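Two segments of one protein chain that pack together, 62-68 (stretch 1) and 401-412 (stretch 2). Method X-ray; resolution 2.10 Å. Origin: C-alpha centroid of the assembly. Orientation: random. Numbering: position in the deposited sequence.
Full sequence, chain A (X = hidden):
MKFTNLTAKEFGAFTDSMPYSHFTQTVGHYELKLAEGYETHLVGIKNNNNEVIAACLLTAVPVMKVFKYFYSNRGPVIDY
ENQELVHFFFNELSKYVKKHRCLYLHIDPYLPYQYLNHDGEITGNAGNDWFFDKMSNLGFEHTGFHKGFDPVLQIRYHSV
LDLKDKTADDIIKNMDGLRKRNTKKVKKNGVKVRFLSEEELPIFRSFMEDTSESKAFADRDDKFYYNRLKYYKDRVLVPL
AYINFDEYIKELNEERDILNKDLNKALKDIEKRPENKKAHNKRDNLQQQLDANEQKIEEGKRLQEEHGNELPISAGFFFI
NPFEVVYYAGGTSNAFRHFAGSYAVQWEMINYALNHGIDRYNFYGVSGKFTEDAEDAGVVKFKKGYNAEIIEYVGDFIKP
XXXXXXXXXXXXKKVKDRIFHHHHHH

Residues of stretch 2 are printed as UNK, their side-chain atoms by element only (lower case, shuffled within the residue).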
# COMPACT_ATOMS: atom_id res chain seq x y z
N PRO A 62 -29.64 -1.74 -1.01
CA PRO A 62 -31.00 -1.19 -1.03
C PRO A 62 -31.11 0.18 -0.38
O PRO A 62 -30.55 0.42 0.69
CB PRO A 62 -31.83 -2.26 -0.31
CG PRO A 62 -30.84 -2.91 0.60
CD PRO A 62 -29.60 -3.01 -0.26
N VAL A 63 -31.81 1.10 -1.05
CA VAL A 63 -32.04 2.44 -0.53
C VAL A 63 -33.44 2.88 -0.94
O VAL A 63 -33.96 2.47 -1.98
CB VAL A 63 -31.02 3.48 -1.08
CG1 VAL A 63 -29.61 3.12 -0.61
CG2 VAL A 63 -31.09 3.52 -2.62
N MET A 64 -34.04 3.73 -0.11
CA MET A 64 -35.37 4.24 -0.37
C MET A 64 -36.42 3.16 -0.71
O MET A 64 -37.18 3.27 -1.68
CB MET A 64 -35.30 5.32 -1.46
CG MET A 64 -34.42 6.52 -1.06
SD MET A 64 -34.99 7.43 0.43
CE MET A 64 -36.21 8.43 -0.33
N LYS A 65 -36.42 2.09 0.09
CA LYS A 65 -37.37 0.99 -0.01
C LYS A 65 -37.26 -0.00 -1.16
O LYS A 65 -37.07 -1.19 -0.93
CB LYS A 65 -38.80 1.55 -0.02
CG LYS A 65 -39.07 2.66 0.98
CD LYS A 65 -38.88 2.20 2.40
CE LYS A 65 -39.36 3.28 3.36
NZ LYS A 65 -39.17 2.89 4.78
N VAL A 66 -37.42 0.48 -2.39
CA VAL A 66 -37.38 -0.41 -3.54
C VAL A 66 -36.23 -0.15 -4.49
O VAL A 66 -36.08 -0.87 -5.48
CB VAL A 66 -38.68 -0.31 -4.38
CG1 VAL A 66 -39.85 -0.87 -3.60
CG2 VAL A 66 -38.93 1.16 -4.76
N PHE A 67 -35.42 0.86 -4.22
CA PHE A 67 -34.31 1.18 -5.11
C PHE A 67 -32.96 0.65 -4.64
O PHE A 67 -32.85 -0.02 -3.61
CB PHE A 67 -34.23 2.69 -5.32
CG PHE A 67 -35.44 3.28 -5.98
CD1 PHE A 67 -36.50 3.76 -5.22
CD2 PHE A 67 -35.54 3.31 -7.37
CE1 PHE A 67 -37.65 4.27 -5.83
CE2 PHE A 67 -36.69 3.81 -8.00
CZ PHE A 67 -37.74 4.30 -7.22
N LYS A 68 -31.92 0.97 -5.40
CA LYS A 68 -30.58 0.51 -5.06
C LYS A 68 -29.51 1.55 -5.36
O LYS A 68 -29.60 2.31 -6.33
CB LYS A 68 -30.25 -0.76 -5.85
CG LYS A 68 -31.08 -1.96 -5.45
CD LYS A 68 -30.90 -3.06 -6.46
CE LYS A 68 -31.81 -4.25 -6.17
NZ LYS A 68 -31.66 -5.24 -7.27
N UNK A 401 -30.53 8.46 -10.99
CA UNK A 401 -31.40 7.81 -11.97
C UNK A 401 -32.84 8.31 -11.83
O UNK A 401 -33.52 8.54 -12.84
c UNK A 401 -29.35 6.12 -13.39
c UNK A 401 -32.31 5.64 -12.83
c UNK A 401 -29.92 5.78 -12.03
c UNK A 401 -31.36 6.28 -11.82
N UNK A 402 -33.31 8.47 -10.59
CA UNK A 402 -34.64 9.00 -10.32
C UNK A 402 -34.40 10.25 -9.47
O UNK A 402 -34.33 10.18 -8.23
c UNK A 402 -36.93 8.46 -9.40
o UNK A 402 -37.19 9.63 -9.10
c UNK A 402 -35.50 8.00 -9.55
n UNK A 402 -37.88 7.55 -9.59
N UNK A 403 -34.30 11.39 -10.13
CA UNK A 403 -33.98 12.65 -9.46
C UNK A 403 -34.84 13.08 -8.29
O UNK A 403 -34.30 13.45 -7.25
c UNK A 403 -32.52 14.74 -12.43
c UNK A 403 -31.43 14.45 -13.46
n UNK A 403 -31.22 15.59 -14.40
c UNK A 403 -32.70 13.57 -11.47
c UNK A 403 -33.88 13.77 -10.50
N UNK A 404 -36.17 13.05 -8.43
CA UNK A 404 -36.98 13.46 -7.28
C UNK A 404 -36.74 12.57 -6.06
O UNK A 404 -36.56 13.07 -4.94
c UNK A 404 -38.41 13.35 -7.80
c UNK A 404 -38.26 13.69 -9.26
c UNK A 404 -37.01 12.92 -9.64
N UNK A 405 -36.75 11.26 -6.27
CA UNK A 405 -36.54 10.32 -5.17
C UNK A 405 -35.14 10.52 -4.58
O UNK A 405 -34.95 10.48 -3.36
c UNK A 405 -36.72 8.85 -5.62
c UNK A 405 -36.44 7.91 -4.45
c UNK A 405 -38.14 8.63 -6.15
N UNK A 406 -34.16 10.76 -5.46
CA UNK A 406 -32.80 10.98 -5.00
C UNK A 406 -32.74 12.28 -4.18
O UNK A 406 -32.01 12.37 -3.18
c UNK A 406 -29.70 12.40 -6.14
o UNK A 406 -26.44 11.82 -4.59
c UNK A 406 -29.74 10.28 -5.02
c UNK A 406 -28.41 10.46 -4.62
c UNK A 406 -31.84 11.05 -6.19
c UNK A 406 -28.38 12.59 -5.75
c UNK A 406 -30.40 11.24 -5.78
c UNK A 406 -27.74 11.62 -4.99
N UNK A 407 -33.51 13.28 -4.59
CA UNK A 407 -33.56 14.55 -3.87
C UNK A 407 -34.07 14.30 -2.44
O UNK A 407 -33.52 14.83 -1.47
c UNK A 407 -34.46 15.54 -4.59
N UNK A 408 -35.12 13.49 -2.32
CA UNK A 408 -35.67 13.18 -1.00
C UNK A 408 -34.63 12.43 -0.17
O UNK A 408 -34.46 12.68 1.02
c UNK A 408 -36.94 12.34 -1.14
N UNK A 409 -33.92 11.51 -0.83
CA UNK A 409 -32.90 10.69 -0.19
C UNK A 409 -31.76 11.53 0.41
O UNK A 409 -31.31 11.26 1.52
c UNK A 409 -31.13 8.93 -0.67
c UNK A 409 -28.75 8.48 -0.62
c UNK A 409 -30.23 7.21 0.79
o UNK A 409 -27.88 6.77 0.81
c UNK A 409 -32.31 9.71 -1.20
c UNK A 409 -29.84 9.19 -1.12
c UNK A 409 -28.95 7.49 0.33
c UNK A 409 -31.31 7.93 0.29
N UNK A 410 -31.31 12.53 -0.35
CA UNK A 410 -30.22 13.38 0.11
C UNK A 410 -30.67 14.29 1.24
O UNK A 410 -29.90 14.61 2.14
o UNK A 410 -30.73 14.94 -1.68
c UNK A 410 -29.66 14.23 -1.04
c UNK A 410 -28.97 13.36 -2.07
N UNK A 411 -31.94 14.69 1.19
CA UNK A 411 -32.51 15.55 2.22
C UNK A 411 -32.47 14.87 3.58
O UNK A 411 -32.42 15.53 4.61
c UNK A 411 -33.95 15.90 1.86
N UNK A 412 -32.50 13.54 3.57
CA UNK A 412 -32.44 12.77 4.81
C UNK A 412 -31.04 12.82 5.39
O UNK A 412 -30.95 12.93 6.64
c UNK A 412 -34.47 9.54 3.90
c UNK A 412 -34.32 10.98 4.36
c UNK A 412 -35.08 11.21 5.67
c UNK A 412 -32.84 11.30 4.56

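Position 401 carries four side-chain carbons, forked at the first, with one arm two carbons long. Branching at CB with an extended arm identifies Ile 401, whose side chain does not reach stretch 1.

At position 402 two carbons lead to one oxygen and one nitrogen on the second, a short carboxamide whose nitrogen lies near Phe 67 CZ, and the residue is Asn 402. Its ND2 lies 4.0 Å from Phe 67 CZ, oblique to the ring, while Asn 402 OD1 accepts a hydrogen bond from the backbone N of position 405 (3.3 Å). This is the N-cap of the helix that follows, so the side chain closes the first turn and also borders the phenylalanine.

Position 403 has four carbons in a row ending in nitrogen, the mark of Lys 403; it is exposed and out of reach of stretch 1. At 404 three carbons close a ring onto the backbone nitrogen, which makes it Pro 404. Lacking an amide hydrogen, it fits the first turn of a helix, where no backbone partner precedes it.

Position 405 shows one carbon carrying two others, a compact fork without polar atoms, and a carbon of the fork lies near Met 64 CB and Phe 67 CE1: Val 405. With chi1 in the t well, Val 405 CG1 sits 4.1 Å from Met 64 CB and 4.1 Å from Phe 67 CE1, and so touches both Met 64 and Phe 67.

Position 406 bears one carbon and a six-carbon ring with an oxygen, hence Tyr 406; its CA-to-CB bond points away from stretch 1. A single carbon at 407 gives Ala 407, out of reach. The single carbon at 408 faces the turn and meets the end of Met 64; it defines Ala 408, with CB 4.1 Å from Met 64 CE.

Position 409 again has one carbon followed by a six-carbon ring bearing oxygen, and the ring approaches Met 64 and Val 63 obliquely; it is Tyr 409. Its CD1 is 3.7 Å from Met 64 CG and its CE1 4.2 Å from Val 63 CB. Met 64 SD lies at the ring edge, 5.1 Å from the centroid of the Tyr 409 ring, and the hydroxyl is hydrogen-bonded elsewhere in the structure.

At 410 one carbon carries an oxygen and a carbon: Thr 410, whose OG1 donates to Ala 407 O at 2.8 Å, within the helix. The lone carbon at 411 is that of Ala 411, which makes no contact with stretch 1. Position 412 has four carbons forked at the second, one of them near Met 64 SD, as in Leu 412, and its CD1 reaches Met 64 SD at 4.1 Å.

No hydrogen bond crosses between the stretches; the contact is mainly apolar packing. Stretch 1 supplies a tight turn, held by Val 63 N to Phe 67 O (3.0 Å) and Val 66 N to Met 64 O (2.9 Å), which presents Met 64 to the helix. Val 405, Ala 408 and Tyr 409 lie three and four residues apart, as expected for one helical face, and Leu 412 adds a further contact; Met 64 touches all four. Phe 67 extends the contact toward the N-terminal end through Val 405 and Asn 402, while Val 63 packs its CB against Tyr 409 CE1.

Stretch 2 (401-412) INKPVYAAYTAL
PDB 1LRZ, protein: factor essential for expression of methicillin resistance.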